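S-adenosylmethionine-dependent methyltransferase (PDB 1Y8C) probably transfers a methyl group from S-adenosylmethionine to an acceptor, as expected of a class I, Rossmann-like methyltransferase. Local coordinates at residues V164-E169 with M179-F184; C108-N113 with H198-Y203. All blocks are in the same frame, centred on the assembly; numbering follows the deposited sequence.

Contact 1. Residues V164-E169 with M179-F184; sequences VFYYWE and MYISFF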
loop_
_atom_site.group_PDB
_atom_site.type_symbol
_atom_site.label_atom_id
_atom_site.label_comp_id
_atom_site.label_asym_id
_atom_site.label_seq_id
_atom_site.Cartn_x
_atom_site.Cartn_y
_atom_site.Cartn_z
ATOM N N VAL A 164 11.464 -1.956 21.724
ATOM C CA VAL A 164 10.717 -0.918 21.040
ATOM C C VAL A 164 9.610 -0.408 21.944
ATOM O O VAL A 164 8.846 -1.188 22.506
ATOM C CB VAL A 164 10.084 -1.440 19.740
ATOM C CG1 VAL A 164 9.245 -0.349 19.091
ATOM C CG2 VAL A 164 11.172 -1.890 18.787
ATOM N N PHE A 165 9.535 0.910 22.081
ATOM C CA PHE A 165 8.514 1.553 22.900
ATOM C C PHE A 165 7.778 2.581 22.030
ATOM O O PHE A 165 8.416 3.336 21.292
ATOM C CB PHE A 165 9.164 2.270 24.086
ATOM C CG PHE A 165 8.186 2.996 24.950
ATOM C CD1 PHE A 165 7.662 2.394 26.089
ATOM C CD2 PHE A 165 7.706 4.249 24.570
ATOM C CE1 PHE A 165 6.664 3.028 26.833
ATOM C CE2 PHE A 165 6.713 4.891 25.299
ATOM C CZ PHE A 165 6.188 4.278 26.434
ATOM N N TYR A 166 6.450 2.620 22.117
ATOM C CA TYR A 166 5.695 3.578 21.323
ATOM C C TYR A 166 4.364 3.999 21.933
ATOM O O TYR A 166 3.706 3.215 22.610
ATOM C CB TYR A 166 5.476 3.037 19.893
ATOM C CG TYR A 166 4.334 2.051 19.697
ATOM C CD1 TYR A 166 3.007 2.449 19.872
ATOM C CD2 TYR A 166 4.578 0.728 19.295
ATOM C CE1 TYR A 166 1.947 1.570 19.653
ATOM C CE2 TYR A 166 3.519 -0.169 19.072
ATOM C CZ TYR A 166 2.200 0.263 19.254
ATOM O OH TYR A 166 1.123 -0.585 19.039
ATOM N N TYR A 167 3.988 5.255 21.703
ATOM C CA TYR A 167 2.725 5.793 22.181
ATOM C C TYR A 167 1.981 6.206 20.921
ATOM O O TYR A 167 2.473 7.019 20.135
ATOM C CB TYR A 167 2.953 6.997 23.087
ATOM C CG TYR A 167 1.693 7.740 23.435
ATOM C CD1 TYR A 167 0.544 7.060 23.833
ATOM C CD2 TYR A 167 1.649 9.126 23.390
ATOM C CE1 TYR A 167 -0.617 7.744 24.182
ATOM C CE2 TYR A 167 0.492 9.818 23.732
ATOM C CZ TYR A 167 -0.638 9.120 24.128
ATOM O OH TYR A 167 -1.781 9.813 24.469
ATOM N N TRP A 168 0.799 5.641 20.729
ATOM C CA TRP A 168 0.004 5.908 19.533
ATOM C C TRP A 168 -1.338 6.553 19.883
ATOM O O TRP A 168 -2.143 5.964 20.587
ATOM C CB TRP A 168 -0.178 4.569 18.792
ATOM C CG TRP A 168 -1.099 4.569 17.604
ATOM C CD1 TRP A 168 -1.758 5.643 17.073
ATOM C CD2 TRP A 168 -1.488 3.433 16.819
ATOM N NE1 TRP A 168 -2.529 5.249 16.015
ATOM C CE2 TRP A 168 -2.380 3.905 15.830
ATOM C CE3 TRP A 168 -1.160 2.074 16.847
ATOM C CZ2 TRP A 168 -2.968 3.045 14.879
ATOM C CZ3 TRP A 168 -1.744 1.219 15.899
ATOM C CH2 TRP A 168 -2.632 1.713 14.929
ATOM N N GLU A 169 -1.568 7.768 19.402
ATOM C CA GLU A 169 -2.828 8.449 19.676
ATOM C C GLU A 169 -3.648 8.606 18.388
ATOM O O GLU A 169 -3.147 9.094 17.376
ATOM C CB GLU A 169 -2.574 9.832 20.283
ATOM C CG GLU A 169 -3.601 10.236 21.332
ATOM C CD GLU A 169 -3.844 11.737 21.395
ATOM O OE1 GLU A 169 -2.864 12.499 21.521
ATOM O OE2 GLU A 169 -5.022 12.149 21.326
HETATM N N MSE A 179 -3.403 9.991 12.936
HETATM C CA MSE A 179 -2.599 9.151 13.794
HETATM C C MSE A 179 -1.300 9.831 14.168
HETATM O O MSE A 179 -0.556 10.290 13.306
HETATM C CB MSE A 179 -2.288 7.842 13.082
HETATM C CG MSE A 179 -3.487 7.182 12.421
HETATM SE SE MSE A 179 -2.969 5.600 11.420
HETATM C CE MSE A 179 -3.321 6.217 9.621
ATOM N N TYR A 180 -1.027 9.891 15.459
ATOM C CA TYR A 180 0.204 10.496 15.926
ATOM C C TYR A 180 0.943 9.400 16.670
ATOM O O TYR A 180 0.431 8.845 17.645
ATOM C CB TYR A 180 -0.109 11.673 16.848
ATOM C CG TYR A 180 -1.048 12.693 16.235
ATOM C CD1 TYR A 180 -2.401 12.399 16.047
ATOM C CD2 TYR A 180 -0.588 13.951 15.844
ATOM C CE1 TYR A 180 -3.273 13.332 15.491
ATOM C CE2 TYR A 180 -1.454 14.894 15.287
ATOM C CZ TYR A 180 -2.795 14.579 15.115
ATOM O OH TYR A 180 -3.674 15.513 14.600
ATOM N N ILE A 181 2.142 9.067 16.212
ATOM C CA ILE A 181 2.879 7.999 16.863
ATOM C C ILE A 181 4.334 8.309 17.125
ATOM O O ILE A 181 5.083 8.625 16.209
ATOM C CB ILE A 181 2.852 6.704 16.035
ATOM C CG1 ILE A 181 1.424 6.377 15.578
ATOM C CG2 ILE A 181 3.412 5.579 16.862
ATOM C CD1 ILE A 181 1.332 5.098 14.761
ATOM N N SER A 182 4.723 8.187 18.387
ATOM C CA SER A 182 6.092 8.412 18.810
ATOM C C SER A 182 6.733 7.061 19.127
ATOM O O SER A 182 6.279 6.331 20.022
ATOM C CB SER A 182 6.130 9.285 20.064
ATOM O OG SER A 182 5.654 10.599 19.790
ATOM N N PHE A 183 7.776 6.730 18.375
ATOM C CA PHE A 183 8.511 5.494 18.568
ATOM C C PHE A 183 9.811 5.786 19.260
ATOM O O PHE A 183 10.366 6.864 19.127
ATOM C CB PHE A 183 8.854 4.823 17.233
ATOM C CG PHE A 183 7.719 4.090 16.611
ATOM C CD1 PHE A 183 6.898 4.717 15.676
ATOM C CD2 PHE A 183 7.445 2.781 16.986
ATOM C CE1 PHE A 183 5.817 4.048 15.123
ATOM C CE2 PHE A 183 6.371 2.102 16.445
ATOM C CZ PHE A 183 5.547 2.736 15.507
ATOM N N PHE A 184 10.286 4.805 20.005
ATOM C CA PHE A 184 11.561 4.888 20.691
ATOM C C PHE A 184 12.137 3.510 20.459
ATOM O O PHE A 184 11.609 2.526 20.962
ATOM C CB PHE A 184 11.365 5.134 22.180
ATOM C CG PHE A 184 11.178 6.572 22.530
ATOM C CD1 PHE A 184 9.911 7.082 22.786
ATOM C CD2 PHE A 184 12.276 7.430 22.584
ATOM C CE1 PHE A 184 9.741 8.433 23.089
ATOM C CE2 PHE A 184 12.119 8.778 22.887
ATOM C CZ PHE A 184 10.853 9.285 23.139
#
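Strands 164-173 and 176-186 form the central hairpin of a four-stranded antiparallel sheet, in which residues 164-169 and 179-184 run antiparallel, their segment directions 168° apart. Three hydrogen-bonded pairs, Phe165 with Phe184, Tyr167 with Ser182 and Glu169 with Tyr180, contribute two backbone bonds each. Glu169 N to Tyr180 O, at 2.9 Å, is nearly straight, whereas Phe184 N to Phe165 O is bent (136° at the hydrogen).

The non-hydrogen-bonded pairs turn their side chains to the face covered by helix 3-15. Trp168 holds CG anti to its backbone N (chi1 173°), which lays the indole beside Ile181. The Ile181 chain crosses one indole face, with CD1 3.8 Å from the centroid of the five-membered ring and almost on its normal. Met179, present as selenomethionine, lies alongside, its CB 3.9 Å from Trp168 NE1 and its selenium in an oblique Met-aromatic contact. Tyr166 CB meets Phe183 CD2 at 3.5 Å; with CG in the crowded position between backbone N and carbonyl carbon, its ring runs alongside that of Phe183, the planes meeting obliquely. Phe6 meets the Phe183 ring edge-to-face.

On the other face Phe165 CD2 lies 4.0 Å from Phe184 CD1, and Ser182 OG bonds to Asp195 of strand 191-201. Side chains that alternate between a buried, helix-covered face and a more exposed one are characteristic of an antiparallel beta-meander packed on a helix.

Contact 2. Residues C108-N113 with H198-Y203; sequences CLDSTN and HEERAY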
loop_
_atom_site.group_PDB
_atom_site.type_symbol
_atom_site.label_atom_id
_atom_site.label_comp_id
_atom_site.label_asym_id
_atom_site.label_seq_id
_atom_site.Cartn_x
_atom_site.Cartn_y
_atom_site.Cartn_z
ATOM N N CYS A 108 -0.289 -1.290 -2.283
ATOM C CA CYS A 108 -0.701 -1.930 -1.041
ATOM C C CYS A 108 -0.456 -1.121 0.239
ATOM O O CYS A 108 -0.158 0.078 0.186
ATOM C CB CYS A 108 0.011 -3.284 -0.954
ATOM S SG CYS A 108 -0.115 -4.244 -2.517
ATOM N N LEU A 109 -0.606 -1.789 1.385
ATOM C CA LEU A 109 -0.387 -1.181 2.695
ATOM C C LEU A 109 -1.190 0.088 2.907
ATOM O O LEU A 109 -0.660 1.100 3.361
ATOM C CB LEU A 109 1.097 -0.874 2.880
ATOM C CG LEU A 109 2.022 -2.095 2.844
ATOM C CD1 LEU A 109 3.472 -1.652 2.883
ATOM C CD2 LEU A 109 1.697 -3.000 4.039
ATOM N N ASP A 110 -2.474 0.018 2.586
ATOM C CA ASP A 110 -3.395 1.142 2.728
ATOM C C ASP A 110 -2.896 2.499 2.230
ATOM O O ASP A 110 -3.325 3.539 2.736
ATOM C CB ASP A 110 -3.912 1.266 4.189
ATOM C CG ASP A 110 -2.822 1.054 5.245
ATOM O OD1 ASP A 110 -2.428 -0.103 5.481
ATOM O OD2 ASP A 110 -2.362 2.041 5.853
ATOM N N SER A 111 -2.025 2.506 1.223
ATOM C CA SER A 111 -1.529 3.786 0.706
ATOM C C SER A 111 -2.648 4.638 0.127
ATOM O O SER A 111 -2.652 5.852 0.272
ATOM C CB SER A 111 -0.443 3.560 -0.343
ATOM O OG SER A 111 0.765 3.167 0.293
ATOM N N THR A 112 -3.599 3.988 -0.522
ATOM C CA THR A 112 -4.740 4.673 -1.097
ATOM C C THR A 112 -5.469 5.531 -0.050
ATOM O O THR A 112 -6.012 6.580 -0.382
ATOM C CB THR A 112 -5.724 3.646 -1.716
ATOM O OG1 THR A 112 -5.075 2.972 -2.804
ATOM C CG2 THR A 112 -7.001 4.318 -2.223
ATOM N N ASN A 113 -5.486 5.117 1.213
ATOM C CA ASN A 113 -6.181 5.931 2.209
ATOM C C ASN A 113 -5.509 7.271 2.485
ATOM O O ASN A 113 -6.133 8.159 3.041
ATOM C CB ASN A 113 -6.339 5.189 3.543
ATOM C CG ASN A 113 -7.179 3.941 3.426
ATOM O OD1 ASN A 113 -6.674 2.879 3.069
ATOM N ND2 ASN A 113 -8.471 4.061 3.715
ATOM N N HIS A 198 0.451 10.439 10.400
ATOM C CA HIS A 198 -0.207 10.195 9.126
ATOM C C HIS A 198 -1.703 10.485 9.223
ATOM O O HIS A 198 -2.278 10.500 10.311
ATOM C CB HIS A 198 0.024 8.742 8.689
ATOM C CG HIS A 198 1.469 8.351 8.636
ATOM N ND1 HIS A 198 1.934 7.150 9.131
ATOM C CD2 HIS A 198 2.553 9.002 8.153
ATOM C CE1 HIS A 198 3.241 7.080 8.956
ATOM N NE2 HIS A 198 3.643 8.190 8.365
ATOM N N GLU A 199 -2.323 10.704 8.071
ATOM C CA GLU A 199 -3.741 10.995 8.001
ATOM C C GLU A 199 -4.345 10.102 6.929
ATOM O O GLU A 199 -3.865 10.083 5.797
ATOM C CB GLU A 199 -3.910 12.454 7.636
ATOM C CG GLU A 199 -5.203 13.088 8.052
ATOM C CD GLU A 199 -5.071 14.603 8.084
ATOM O OE1 GLU A 199 -4.733 15.190 7.027
ATOM O OE2 GLU A 199 -5.298 15.203 9.159
ATOM N N GLU A 200 -5.379 9.344 7.291
ATOM C CA GLU A 200 -6.048 8.448 6.341
ATOM C C GLU A 200 -7.555 8.739 6.302
ATOM O O GLU A 200 -8.169 9.023 7.331
ATOM C CB GLU A 200 -5.813 6.968 6.721
ATOM C CG GLU A 200 -4.472 6.383 6.237
ATOM C CD GLU A 200 -4.352 4.857 6.421
ATOM O OE1 GLU A 200 -5.385 4.144 6.352
ATOM O OE2 GLU A 200 -3.210 4.367 6.600
ATOM N N ARG A 201 -8.149 8.692 5.115
ATOM C CA ARG A 201 -9.575 8.938 5.017
ATOM C C ARG A 201 -10.315 7.621 5.009
ATOM O O ARG A 201 -9.859 6.640 4.418
ATOM C CB ARG A 201 -9.946 9.715 3.752
ATOM C CG ARG A 201 -11.219 10.515 3.967
ATOM C CD ARG A 201 -12.179 10.485 2.804
ATOM N NE ARG A 201 -12.048 11.665 1.952
ATOM C CZ ARG A 201 -13.065 12.227 1.297
ATOM N NH1 ARG A 201 -14.287 11.718 1.402
ATOM N NH2 ARG A 201 -12.866 13.295 0.527
ATOM N N ALA A 202 -11.465 7.596 5.668
ATOM C CA ALA A 202 -12.250 6.382 5.719
ATOM C C ALA A 202 -13.251 6.385 4.576
ATOM O O ALA A 202 -14.316 6.989 4.671
ATOM C CB ALA A 202 -12.959 6.281 7.055
ATOM N N TYR A 203 -12.894 5.701 3.493
ATOM C CA TYR A 203 -13.747 5.609 2.316
ATOM C C TYR A 203 -14.693 4.415 2.388
ATOM O O TYR A 203 -14.300 3.324 2.806
ATOM C CB TYR A 203 -12.893 5.482 1.052
ATOM C CG TYR A 203 -12.189 6.746 0.629
ATOM C CD1 TYR A 203 -10.793 6.822 0.616
ATOM C CD2 TYR A 203 -12.915 7.860 0.203
ATOM C CE1 TYR A 203 -10.144 7.975 0.187
ATOM C CE2 TYR A 203 -12.275 9.013 -0.233
ATOM C CZ TYR A 203 -10.893 9.066 -0.239
ATOM O OH TYR A 203 -10.260 10.211 -0.670
#
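Asn113 is the tightly packed centre of this contact, held by the end of strand 191-201 through both its backbone and its side chain. Arg201 N donates to Asn113 O at 2.9 Å, in the carbonyl plane and on a lone pair. In return Asn113 ND2 donates to Arg201 O at 3.0 Å, almost straight and with the acceptor in the amide plane. Together the two bonds close a ring between Asn113 and the backbone of Arg201. The ND2 bond and the bond from Asn143 N to OD1 fix the rotation of the amide.

Glu200 keeps CG anti to its carbonyl carbon and extends beyond it, crossing Asn113 obliquely; its OE1 comes 3.1 Å from Asn113 CB and accepts a bond from Asn143 ND2. The other oxygen, OE2, approaches Asp110 OD2 to 2.6 Å, the carboxylates turned 40° apart. So close a pair of buried acids probably includes one protonated group; the salt bridges of Asp110 OD1 with Arg15 and Arg237 would be expected to offset the remaining negative charge. The crowded chi1 of Asp110, 42°, points its carboxylate at Glu200 from a type I' turn spanning Cys108 to Ser111.

The fit loosens toward the partly exposed side chains of Arg201 and Glu199. The buried Tyr203 turns its ring edge to the loop, CE1 lying 4.4 Å from Thr112 O. The Arg201 side chain bends off over the Tyr203 ring, its CD 3.4 Å above the ring plane, and bonds through NE to Ile116 O. The loop follows strand 104-107, the fourth parallel strand in sequence, and such a loop borders the cofactor and substrate cleft in class I, Rossmann-like methyltransferases.

From the N terminus, the chain passes through helix 3-15 and the first parallel strands of the mixed sheet before reaching 108-113, the loop after strand 104-107. After strand 136-143 and helix 145-152 it enters the four-stranded antiparallel sheet, where contact 1 closes a hairpin, with nine residues, most of them strand, between its segments. The next strand, 191-201, brings the chain back, and contact 2 closes an 84-residue loop that encloses contact 1. The centres lie about 18 Å apart but are joined by neighbouring strands: Met179 N probably bonds to His198 O at 2.9 Å. Contact 1 joins the two inner strands of the antiparallel sheet, while contact 2 ties its edge strand to the Rossmann-like core.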